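Local coordinates for protein DNA primase (Aquifex aeolicus, PDB 2AU3) that probably synthesises the short RNA primers that DNA polymerase extends during DNA replication, acting as a DNA-dependent RNA polymerase, at residues Asn172-Ser175 with Tyr181-Leu184; Lys156-Lys159 with Leu163-Ala166; Ser388-Lys393 with Glu399-Lys404; Gly375-Ser378 with Arg382-Ala385. One frame throughout, in Å; residues are numbered along the deposited sequence.

Contact 1: Asn172-Ser175 with Tyr181-Leu184; sequences NLLS and YRDL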
loop_
_atom_site.group_PDB
_atom_site.type_symbol
_atom_site.label_atom_id
_atom_site.label_comp_id
_atom_site.label_asym_id
_atom_site.label_seq_id
_atom_site.Cartn_x
_atom_site.Cartn_y
_atom_site.Cartn_z
ATOM N N ASN A 172 15.984 -7.946 -5.564
ATOM C CA ASN A 172 15.927 -7.743 -4.126
ATOM C C ASN A 172 17.052 -8.467 -3.425
ATOM O O ASN A 172 17.150 -8.442 -2.199
ATOM C CB ASN A 172 14.570 -8.175 -3.561
ATOM C CG ASN A 172 13.454 -7.273 -4.008
ATOM O OD1 ASN A 172 13.623 -6.061 -4.096
ATOM N ND2 ASN A 172 12.319 -7.858 -4.324
ATOM N N LEU A 173 17.890 -9.113 -4.228
ATOM C CA LEU A 173 19.067 -9.848 -3.764
ATOM C C LEU A 173 20.322 -9.381 -4.497
ATOM O O LEU A 173 20.373 -9.405 -5.724
ATOM C CB LEU A 173 18.876 -11.333 -4.044
ATOM C CG LEU A 173 19.059 -12.274 -2.874
ATOM C CD1 LEU A 173 18.281 -11.755 -1.696
ATOM C CD2 LEU A 173 18.637 -13.688 -3.267
ATOM N N LEU A 174 21.327 -8.967 -3.735
ATOM C CA LEU A 174 22.641 -8.650 -4.272
ATOM C C LEU A 174 23.522 -9.909 -4.288
ATOM O O LEU A 174 23.324 -10.823 -3.480
ATOM C CB LEU A 174 23.302 -7.572 -3.411
ATOM C CG LEU A 174 22.669 -6.177 -3.409
ATOM C CD1 LEU A 174 22.498 -5.669 -1.983
ATOM C CD2 LEU A 174 23.537 -5.218 -4.209
ATOM N N SER A 175 24.472 -9.958 -5.225
ATOM C CA SER A 175 25.534 -10.961 -5.212
ATOM C C SER A 175 26.912 -10.286 -5.184
ATOM O O SER A 175 27.401 -9.826 -6.212
ATOM C CB SER A 175 25.425 -11.903 -6.413
ATOM O OG SER A 175 26.052 -13.139 -6.125
ATOM N N TYR A 181 24.963 -14.436 -1.627
ATOM C CA TYR A 181 23.920 -13.425 -1.710
ATOM C C TYR A 181 23.784 -12.561 -0.448
ATOM O O TYR A 181 23.966 -13.026 0.684
ATOM C CB TYR A 181 22.581 -14.067 -2.094
ATOM C CG TYR A 181 22.658 -14.849 -3.387
ATOM C CD1 TYR A 181 22.605 -14.198 -4.625
ATOM C CD2 TYR A 181 22.850 -16.234 -3.379
ATOM C CE1 TYR A 181 22.713 -14.912 -5.819
ATOM C CE2 TYR A 181 22.961 -16.952 -4.572
ATOM C CZ TYR A 181 22.875 -16.281 -5.788
ATOM O OH TYR A 181 22.982 -16.974 -6.982
ATOM N N ARG A 182 23.500 -11.288 -0.671
ATOM C CA ARG A 182 23.158 -10.385 0.402
ATOM C C ARG A 182 21.798 -9.738 0.134
ATOM O O ARG A 182 21.546 -9.178 -0.929
ATOM C CB ARG A 182 24.238 -9.319 0.590
ATOM C CG ARG A 182 24.012 -8.440 1.810
ATOM C CD ARG A 182 25.186 -7.530 2.117
ATOM N NE ARG A 182 25.045 -6.235 1.475
ATOM C CZ ARG A 182 25.820 -5.783 0.505
ATOM N NH1 ARG A 182 26.812 -6.522 0.029
ATOM N NH2 ARG A 182 25.595 -4.577 0.002
ATOM N N ASP A 183 20.933 -9.836 1.125
ATOM C CA ASP A 183 19.599 -9.287 1.061
ATOM C C ASP A 183 19.722 -7.782 0.963
ATOM O O ASP A 183 20.350 -7.156 1.802
ATOM C CB ASP A 183 18.870 -9.640 2.354
ATOM C CG ASP A 183 17.405 -9.232 2.348
ATOM O OD1 ASP A 183 16.935 -8.569 1.386
ATOM O OD2 ASP A 183 16.653 -9.531 3.290
ATOM N N LEU A 184 19.103 -7.204 -0.053
ATOM C CA LEU A 184 19.063 -5.755 -0.193
ATOM C C LEU A 184 18.502 -5.059 1.072
ATOM O O LEU A 184 18.954 -3.975 1.455
ATOM C CB LEU A 184 18.222 -5.381 -1.418
ATOM C CG LEU A 184 17.974 -3.898 -1.723
ATOM C CD1 LEU A 184 19.293 -3.196 -2.090
ATOM C CD2 LEU A 184 16.922 -3.717 -2.833
#
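Leu173 and Leu174 pair with Asp183 and Arg182 as the two short arms of a beta hairpin, within the N-terminal part of the primase catalytic core, beside helices 151-161 and 164-168. Three backbone bonds hold it. Leu174 N gives to Arg182 O at 2.8 Å, Arg182 N returns to Leu174 O at 2.9 Å, and Leu184 N reaches Asn172 O at 3.2 Å. Leu174 and Arg182 are thus an antiparallel hydrogen-bonded pair, Leu173 and Asp183 the non-hydrogen-bonded pair next to it. The arms form a two-stranded antiparallel sheet of their own. On its more exposed face Leu174 and Arg182 run side by side; the arginine chain bends at chi3 (92°), which lays its guanidinium with one face over Leu174 CD1, NH2 lying 3.8 Å from that methyl. Leu174 CD1 also meets Leu184 CD1 at 4.0 Å. On the buried face of Leu173 and Asp183, Leu173 crosses Tyr181, which comes from the strand's end, at about a right angle, CG 4.0 Å from Tyr181 CB. Tyr181 CG stands anti to its carbonyl carbon (chi1 -56°), which turns the ring edge to Leu174 O and brings CE1 obliquely within 3.8 Å of Ser175 OG, itself hydrogen-bonded to Val180 O. A serine at Tyr181 would remove the ring, probably leaving a gap beside Leu173 CD2 and Ser175. Asp183 sends OD2 to the hydroxyl of Tyr116 and OD1 to Phe185 N, while Asn172 OD1 is hydrogen-bonded to Ser219.

Contact 2: Lys156-Lys159 with Leu163-Ala166; sequences KVLK and LLEA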
loop_
_atom_site.group_PDB
_atom_site.type_symbol
_atom_site.label_atom_id
_atom_site.label_comp_id
_atom_site.label_asym_id
_atom_site.label_seq_id
_atom_site.Cartn_x
_atom_site.Cartn_y
_atom_site.Cartn_z
ATOM N N LYS A 156 18.443 -19.731 2.242
ATOM C CA LYS A 156 18.064 -21.095 2.576
ATOM C C LYS A 156 16.575 -21.373 2.306
ATOM O O LYS A 156 16.224 -22.430 1.760
ATOM C CB LYS A 156 18.420 -21.410 4.030
ATOM C CG LYS A 156 18.269 -22.879 4.429
ATOM C CD LYS A 156 18.365 -23.039 5.963
ATOM C CE LYS A 156 17.505 -24.194 6.474
ATOM N NZ LYS A 156 16.202 -23.736 7.111
ATOM N N VAL A 157 15.690 -20.441 2.668
ATOM C CA VAL A 157 14.268 -20.677 2.394
ATOM C C VAL A 157 13.988 -20.662 0.903
ATOM O O VAL A 157 13.146 -21.417 0.422
ATOM C CB VAL A 157 13.272 -19.733 3.151
ATOM C CG1 VAL A 157 13.739 -19.380 4.550
ATOM C CG2 VAL A 157 12.928 -18.507 2.336
ATOM N N LEU A 158 14.689 -19.799 0.184
ATOM C CA LEU A 158 14.517 -19.675 -1.250
ATOM C C LEU A 158 14.948 -20.972 -1.944
ATOM O O LEU A 158 14.191 -21.554 -2.725
ATOM C CB LEU A 158 15.352 -18.498 -1.761
ATOM C CG LEU A 158 14.668 -17.194 -2.202
ATOM C CD1 LEU A 158 13.209 -17.097 -1.786
ATOM C CD2 LEU A 158 15.472 -15.945 -1.809
ATOM N N LYS A 159 16.169 -21.414 -1.640
ATOM C CA LYS A 159 16.702 -22.666 -2.182
ATOM C C LYS A 159 15.813 -23.859 -1.824
ATOM O O LYS A 159 15.465 -24.646 -2.704
ATOM C CB LYS A 159 18.158 -22.892 -1.725
ATOM C CG LYS A 159 19.146 -21.931 -2.366
ATOM C CD LYS A 159 20.558 -22.158 -1.826
ATOM C CE LYS A 159 21.579 -21.433 -2.677
ATOM N NZ LYS A 159 22.993 -21.870 -2.396
ATOM N N LEU A 163 12.997 -21.364 -5.285
ATOM C CA LEU A 163 12.486 -20.063 -5.688
ATOM C C LEU A 163 13.609 -19.036 -5.866
ATOM O O LEU A 163 13.334 -17.885 -6.163
ATOM C CB LEU A 163 11.483 -19.553 -4.651
ATOM C CG LEU A 163 10.146 -20.301 -4.510
ATOM C CD1 LEU A 163 9.310 -19.735 -3.347
ATOM C CD2 LEU A 163 9.373 -20.236 -5.798
ATOM N N LEU A 164 14.863 -19.451 -5.682
ATOM C CA LEU A 164 15.992 -18.501 -5.706
ATOM C C LEU A 164 16.156 -17.821 -7.064
ATOM O O LEU A 164 16.278 -16.604 -7.170
ATOM C CB LEU A 164 17.285 -19.205 -5.338
ATOM C CG LEU A 164 18.538 -18.330 -5.300
ATOM C CD1 LEU A 164 18.322 -17.083 -4.384
ATOM C CD2 LEU A 164 19.731 -19.143 -4.827
ATOM N N GLU A 165 16.156 -18.621 -8.104
ATOM C CA GLU A 165 16.377 -18.110 -9.445
ATOM C C GLU A 165 15.242 -17.161 -9.865
ATOM O O GLU A 165 15.488 -16.075 -10.383
ATOM C CB GLU A 165 16.529 -19.264 -10.440
ATOM C CG GLU A 165 17.738 -20.145 -10.177
ATOM C CD GLU A 165 17.491 -21.234 -9.130
ATOM O OE1 GLU A 165 16.360 -21.328 -8.588
ATOM O OE2 GLU A 165 18.446 -22.004 -8.846
ATOM N N ALA A 166 13.999 -17.538 -9.587
ATOM C CA ALA A 166 12.891 -16.605 -9.780
ATOM C C ALA A 166 13.087 -15.325 -8.977
ATOM O O ALA A 166 12.879 -14.231 -9.503
ATOM C CB ALA A 166 11.589 -17.240 -9.424
#
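Leu158 O takes the N-H of Leu163 in a nearly straight bond of 2.8 Å (170° at the hydrogen). Around that bond the side chains close. Leu158 crosses both leucines at about a right angle: CD1 rests 4.1 Å from Leu163 CB, and CD2 lies 4.0 Å from Leu164 CD1. Lys159, on the outer side, runs alongside Leu164 with its chain extended beyond CG, and its CE comes to 3.6 Å from Leu164 CD2, aliphatic against aliphatic. Leu164 places CG anti to the backbone N (chi1 -179°), and its two methyls then divide between the partners, CD1 to the leucine and CD2 to the lysine. An alanine at Leu158 would probably open a gap beside Leu163 CB and Leu164 CD1 and leave that methyl with less to pack against. The two helices are joined by a short turn: Leu163 is at the N-cap position of helix 164-168, and its N-H is tied back to the last turn of helix 151-161. Helix 101-122 covers the pair from beyond, where Val112 touches Leu158, and Val107 and Arg111 touch Leu163.

Contact 3: Ser388-Lys393 with Glu399-Lys404; sequences SEFHTK and EILLMK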
loop_
_atom_site.group_PDB
_atom_site.type_symbol
_atom_site.label_atom_id
_atom_site.label_comp_id
_atom_site.label_asym_id
_atom_site.label_seq_id
_atom_site.Cartn_x
_atom_site.Cartn_y
_atom_site.Cartn_z
ATOM N N SER A 388 -15.295 32.620 -13.705
ATOM C CA SER A 388 -16.362 33.610 -13.576
ATOM C C SER A 388 -16.513 34.102 -12.145
ATOM O O SER A 388 -16.646 35.297 -11.919
ATOM C CB SER A 388 -17.695 33.055 -14.087
ATOM O OG SER A 388 -17.585 32.707 -15.444
ATOM N N GLU A 389 -16.487 33.174 -11.193
ATOM C CA GLU A 389 -16.666 33.495 -9.779
ATOM C C GLU A 389 -15.560 34.429 -9.279
ATOM O O GLU A 389 -15.838 35.424 -8.592
ATOM C CB GLU A 389 -16.690 32.203 -8.946
ATOM C CG GLU A 389 -17.512 32.266 -7.667
ATOM C CD GLU A 389 -17.325 31.038 -6.766
ATOM O OE1 GLU A 389 -17.131 29.915 -7.289
ATOM O OE2 GLU A 389 -17.383 31.193 -5.522
ATOM N N PHE A 390 -14.310 34.104 -9.634
ATOM C CA PHE A 390 -13.150 34.904 -9.254
ATOM C C PHE A 390 -13.201 36.301 -9.908
ATOM O O PHE A 390 -12.922 37.306 -9.249
ATOM C CB PHE A 390 -11.867 34.193 -9.663
ATOM C CG PHE A 390 -10.652 34.618 -8.887
ATOM C CD1 PHE A 390 -10.207 33.864 -7.813
ATOM C CD2 PHE A 390 -9.922 35.742 -9.264
ATOM C CE1 PHE A 390 -9.059 34.234 -7.095
ATOM C CE2 PHE A 390 -8.769 36.123 -8.560
ATOM C CZ PHE A 390 -8.338 35.367 -7.467
ATOM N N HIS A 391 -13.540 36.340 -11.198
ATOM C CA HIS A 391 -13.694 37.588 -11.941
ATOM C C HIS A 391 -14.758 38.488 -11.285
ATOM O O HIS A 391 -14.511 39.678 -11.018
ATOM C CB HIS A 391 -14.076 37.261 -13.388
ATOM C CG HIS A 391 -14.551 38.439 -14.184
ATOM N ND1 HIS A 391 -13.689 39.380 -14.710
ATOM C CD2 HIS A 391 -15.795 38.811 -14.567
ATOM C CE1 HIS A 391 -14.385 40.291 -15.366
ATOM N NE2 HIS A 391 -15.664 39.968 -15.297
ATOM N N THR A 392 -15.928 37.905 -11.026
ATOM C CA THR A 392 -17.042 38.598 -10.389
ATOM C C THR A 392 -16.597 39.198 -9.074
ATOM O O THR A 392 -16.741 40.392 -8.836
ATOM C CB THR A 392 -18.234 37.632 -10.163
ATOM O OG1 THR A 392 -18.777 37.234 -11.427
ATOM C CG2 THR A 392 -19.347 38.323 -9.370
ATOM N N LYS A 393 -16.047 38.332 -8.229
ATOM C CA LYS A 393 -15.565 38.737 -6.933
ATOM C C LYS A 393 -14.382 39.758 -6.993
ATOM O O LYS A 393 -14.516 40.831 -6.414
ATOM C CB LYS A 393 -15.151 37.517 -6.091
ATOM C CG LYS A 393 -14.690 37.864 -4.678
ATOM C CD LYS A 393 -14.636 36.660 -3.749
ATOM C CE LYS A 393 -14.543 37.092 -2.291
ATOM N NZ LYS A 393 -14.303 35.933 -1.386
ATOM N N GLU A 399 -9.562 37.321 -19.243
ATOM C CA GLU A 399 -8.440 36.986 -20.107
ATOM C C GLU A 399 -7.120 36.821 -19.335
ATOM O O GLU A 399 -6.212 36.130 -19.800
ATOM C CB GLU A 399 -8.312 37.988 -21.281
ATOM C CG GLU A 399 -8.929 39.380 -21.058
ATOM C CD GLU A 399 -10.459 39.398 -21.090
ATOM O OE1 GLU A 399 -11.052 39.068 -22.151
ATOM O OE2 GLU A 399 -11.075 39.750 -20.054
ATOM N N ILE A 400 -7.028 37.429 -18.151
ATOM C CA ILE A 400 -5.907 37.180 -17.235
ATOM C C ILE A 400 -6.044 35.787 -16.597
ATOM O O ILE A 400 -5.100 34.992 -16.588
ATOM C CB ILE A 400 -5.844 38.270 -16.111
ATOM C CG1 ILE A 400 -5.556 39.674 -16.684
ATOM C CG2 ILE A 400 -4.848 37.868 -15.006
ATOM C CD1 ILE A 400 -4.356 39.757 -17.645
ATOM N N LEU A 401 -7.238 35.507 -16.077
ATOM C CA LEU A 401 -7.548 34.241 -15.436
ATOM C C LEU A 401 -7.461 33.024 -16.365
ATOM O O LEU A 401 -7.079 31.937 -15.934
ATOM C CB LEU A 401 -8.932 34.298 -14.783
ATOM C CG LEU A 401 -9.173 35.403 -13.748
ATOM C CD1 LEU A 401 -10.629 35.360 -13.279
ATOM C CD2 LEU A 401 -8.196 35.273 -12.569
ATOM N N LEU A 402 -7.826 33.205 -17.626
ATOM C CA LEU A 402 -7.777 32.105 -18.589
ATOM C C LEU A 402 -6.422 32.012 -19.309
ATOM O O LEU A 402 -6.246 31.185 -20.211
ATOM C CB LEU A 402 -8.936 32.202 -19.578
ATOM C CG LEU A 402 -10.319 31.993 -18.962
ATOM C CD1 LEU A 402 -11.371 31.778 -20.039
ATOM C CD2 LEU A 402 -10.320 30.811 -17.973
ATOM N N MET A 403 -5.471 32.842 -18.872
ATOM C CA MET A 403 -4.112 32.882 -19.413
ATOM C C MET A 403 -4.086 33.115 -20.932
ATOM O O MET A 403 -3.256 32.540 -21.650
ATOM C CB MET A 403 -3.293 31.641 -18.989
ATOM C CG MET A 403 -2.607 31.792 -17.609
ATOM S SD MET A 403 -1.509 30.422 -17.078
ATOM C CE MET A 403 -2.636 29.067 -17.009
ATOM N N LYS A 404 -5.009 33.965 -21.394
ATOM C CA LYS A 404 -5.093 34.401 -22.791
ATOM C C LYS A 404 -4.056 35.483 -23.072
ATOM O O LYS A 404 -4.156 36.596 -22.547
ATOM C CB LYS A 404 -6.491 34.945 -23.115
ATOM C CG LYS A 404 -7.638 34.192 -22.462
ATOM C CD LYS A 404 -8.926 34.327 -23.263
ATOM C CE LYS A 404 -9.836 33.115 -23.061
ATOM N NZ LYS A 404 -9.828 32.176 -24.205
#
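Two helices of the DnaG helical domain meet here: helix 380-394, and the short helix 398-401 that follows it after a turn and ends in a Schellman motif. Met403, with positive phi (56°), is the C-prime residue of that motif, in which Lys404 N returns to Glu399 O at 2.9 Å and Met403 N to Ile400 O at 3.2 Å. The contact itself rests on one side chain, Leu401, which drives its two methyls against helix 380-394. CD2 sits 3.8 Å from Phe390 CD2 and approaches the ring obliquely; CD1 goes to the neighbouring residue, 3.7 Å from His391 N and 3.9 Å from His391 CB. Leu401 can straddle the two because CG lies anti to its carbonyl carbon (chi1 -57°) and chi2 (176°) sends CD1 on toward His391 while CD2 branches aside to the Phe390 ring. The meeting is apolar, and the imidazole takes its polar bond at another place: His391 ND1 is hydrogen-bonded to Val396 O, in the turn that joins the helices, which helps to fix the rotation of that ring. Phe390 reaches well beyond Leu401: its ring stacks with Phe370 and meets that of Tyr394, and Ile356 of helix 351-358 touches it. Thr367 of helix 363-374 lies against both Phe390 and Leu401, so the last short helix is packed onto helix 380-394 and helix 363-374 together.

Contact 4: Gly375-Ser378 with Arg382-Ala385; sequences GFIS and RRFA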
loop_
_atom_site.group_PDB
_atom_site.type_symbol
_atom_site.label_atom_id
_atom_site.label_comp_id
_atom_site.label_asym_id
_atom_site.label_seq_id
_atom_site.Cartn_x
_atom_site.Cartn_y
_atom_site.Cartn_z
ATOM N N GLY A 375 -5.339 26.062 -14.918
ATOM C CA GLY A 375 -4.832 25.569 -16.181
ATOM C C GLY A 375 -4.704 24.050 -16.244
ATOM O O GLY A 375 -4.289 23.505 -17.268
ATOM N N PHE A 376 -5.042 23.363 -15.148
ATOM C CA PHE A 376 -4.941 21.887 -15.098
ATOM C C PHE A 376 -6.327 21.202 -15.089
ATOM O O PHE A 376 -6.439 19.960 -15.074
ATOM C CB PHE A 376 -4.079 21.435 -13.904
ATOM C CG PHE A 376 -2.660 21.947 -13.937
ATOM C CD1 PHE A 376 -1.706 21.368 -14.779
ATOM C CD2 PHE A 376 -2.264 22.997 -13.114
ATOM C CE1 PHE A 376 -0.383 21.845 -14.817
ATOM C CE2 PHE A 376 -0.928 23.454 -13.116
ATOM C CZ PHE A 376 0.004 22.888 -13.980
ATOM N N ILE A 377 -7.370 22.027 -15.105
ATOM C CA ILE A 377 -8.759 21.569 -15.150
ATOM C C ILE A 377 -9.091 21.185 -16.575
ATOM O O ILE A 377 -9.030 22.026 -17.476
ATOM C CB ILE A 377 -9.702 22.730 -14.659
ATOM C CG1 ILE A 377 -9.451 23.034 -13.183
ATOM C CG2 ILE A 377 -11.182 22.401 -14.859
ATOM C CD1 ILE A 377 -9.221 21.783 -12.346
ATOM N N SER A 378 -9.443 19.925 -16.810
ATOM C CA SER A 378 -9.810 19.532 -18.179
ATOM C C SER A 378 -11.286 19.802 -18.490
ATOM O O SER A 378 -11.655 20.006 -19.645
ATOM C CB SER A 378 -9.411 18.090 -18.503
ATOM O OG SER A 378 -10.318 17.169 -17.927
ATOM N N ARG A 382 -16.580 23.572 -15.854
ATOM C CA ARG A 382 -16.135 23.838 -14.491
ATOM C C ARG A 382 -15.068 24.931 -14.477
ATOM O O ARG A 382 -15.159 25.889 -13.684
ATOM C CB ARG A 382 -15.583 22.562 -13.852
ATOM C CG ARG A 382 -15.087 22.733 -12.404
ATOM C CD ARG A 382 -16.197 23.055 -11.388
ATOM N NE ARG A 382 -15.727 23.035 -10.000
ATOM C CZ ARG A 382 -16.165 23.860 -9.053
ATOM N NH1 ARG A 382 -17.069 24.799 -9.344
ATOM N NH2 ARG A 382 -15.688 23.764 -7.819
ATOM N N ARG A 383 -14.080 24.804 -15.366
ATOM C CA ARG A 383 -13.046 25.823 -15.479
ATOM C C ARG A 383 -13.673 27.217 -15.543
ATOM O O ARG A 383 -13.331 28.079 -14.736
ATOM C CB ARG A 383 -12.142 25.573 -16.679
ATOM C CG ARG A 383 -10.881 26.446 -16.697
ATOM C CD ARG A 383 -9.935 26.170 -17.845
ATOM N NE ARG A 383 -8.608 26.731 -17.581
ATOM C CZ ARG A 383 -7.944 27.546 -18.410
ATOM N NH1 ARG A 383 -8.479 27.900 -19.575
ATOM N NH2 ARG A 383 -6.745 28.000 -18.075
ATOM N N PHE A 384 -14.623 27.404 -16.472
ATOM C CA PHE A 384 -15.240 28.703 -16.723
ATOM C C PHE A 384 -15.998 29.276 -15.522
ATOM O O PHE A 384 -15.953 30.488 -15.260
ATOM C CB PHE A 384 -16.179 28.634 -17.939
ATOM C CG PHE A 384 -16.902 29.916 -18.209
ATOM C CD1 PHE A 384 -16.320 30.903 -18.999
ATOM C CD2 PHE A 384 -18.154 30.152 -17.649
ATOM C CE1 PHE A 384 -16.990 32.108 -19.249
ATOM C CE2 PHE A 384 -18.836 31.344 -17.886
ATOM C CZ PHE A 384 -18.244 32.329 -18.696
ATOM N N ALA A 385 -16.744 28.408 -14.844
ATOM C CA ALA A 385 -17.521 28.785 -13.666
ATOM C C ALA A 385 -16.603 29.272 -12.566
ATOM O O ALA A 385 -16.916 30.234 -11.863
ATOM C CB ALA A 385 -18.327 27.609 -13.177
#
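Gly375-Ser378 is a non-repetitive link leaving helix 363-374, and Arg382-Ala385 lies in helix 380-394, a few residues further on, so the chain folds back on itself. The backbones come nearest at Ile377 and Arg383, whose CA atoms are 6.0 Å apart. This is a surface contact of the DnaG helical domain, and it closes the loop between those two helices. Arg383 bridges the gap with two parts of one side chain. At its base, CB meets Ile377 CG2 at 3.8 Å, and the same methyl lies 3.8 Å from Arg383 N, so the isoleucine branch packs against the start of the side chain and the helix backbone. In Ile377 the touching methyl, CG2, stands anti to the backbone N, while CG1 (chi1 -66°) leads off toward helix 298-313, where the side chain touches Leu312. Farther out, the arginine chain is extended from CG to NE and reaches across to Gly375, where NH2 lies 3.6 Å from CA; the glycine carbon approaches the guanidinium obliquely. The bond that holds the head group is beside this contact: Arg383 NE is hydrogen-bonded to Leu374 O, at the C-terminal end of helix 363-374. Phe376 turns away, edge-to-face with Tyr372 and against Pro309 of helix 298-313. Between the two segments, then, the contact is van der Waals, but a cationic group sits by a helix C-terminus, where the helix dipole probably adds a modest electrostatic attraction to the bond at Leu374.

In the fold
Contacts 1 and 2 lie on one side of the chain's centre and contacts 3 and 4 on the other, with about 57 Å between the centres of contacts 1 and 3. Contacts 2 and 3 are buried, contact 1 only partly, and contact 4 is at the surface. Contact 1 depends on backbone bonds between strands, contact 2 on a single helix-to-turn backbone bond among leucines, contact 3 on methyls against a ring, and contact 4 on an arginine reaching across to a loop. Contacts 1 and 2 touch where Leu173 CD2 lies 3.6 Å from Leu164 CD1. Contacts 3 and 4 share helix 380-394 and meet where Leu402 CD2 lies 3.8 Å from Arg383 NH1.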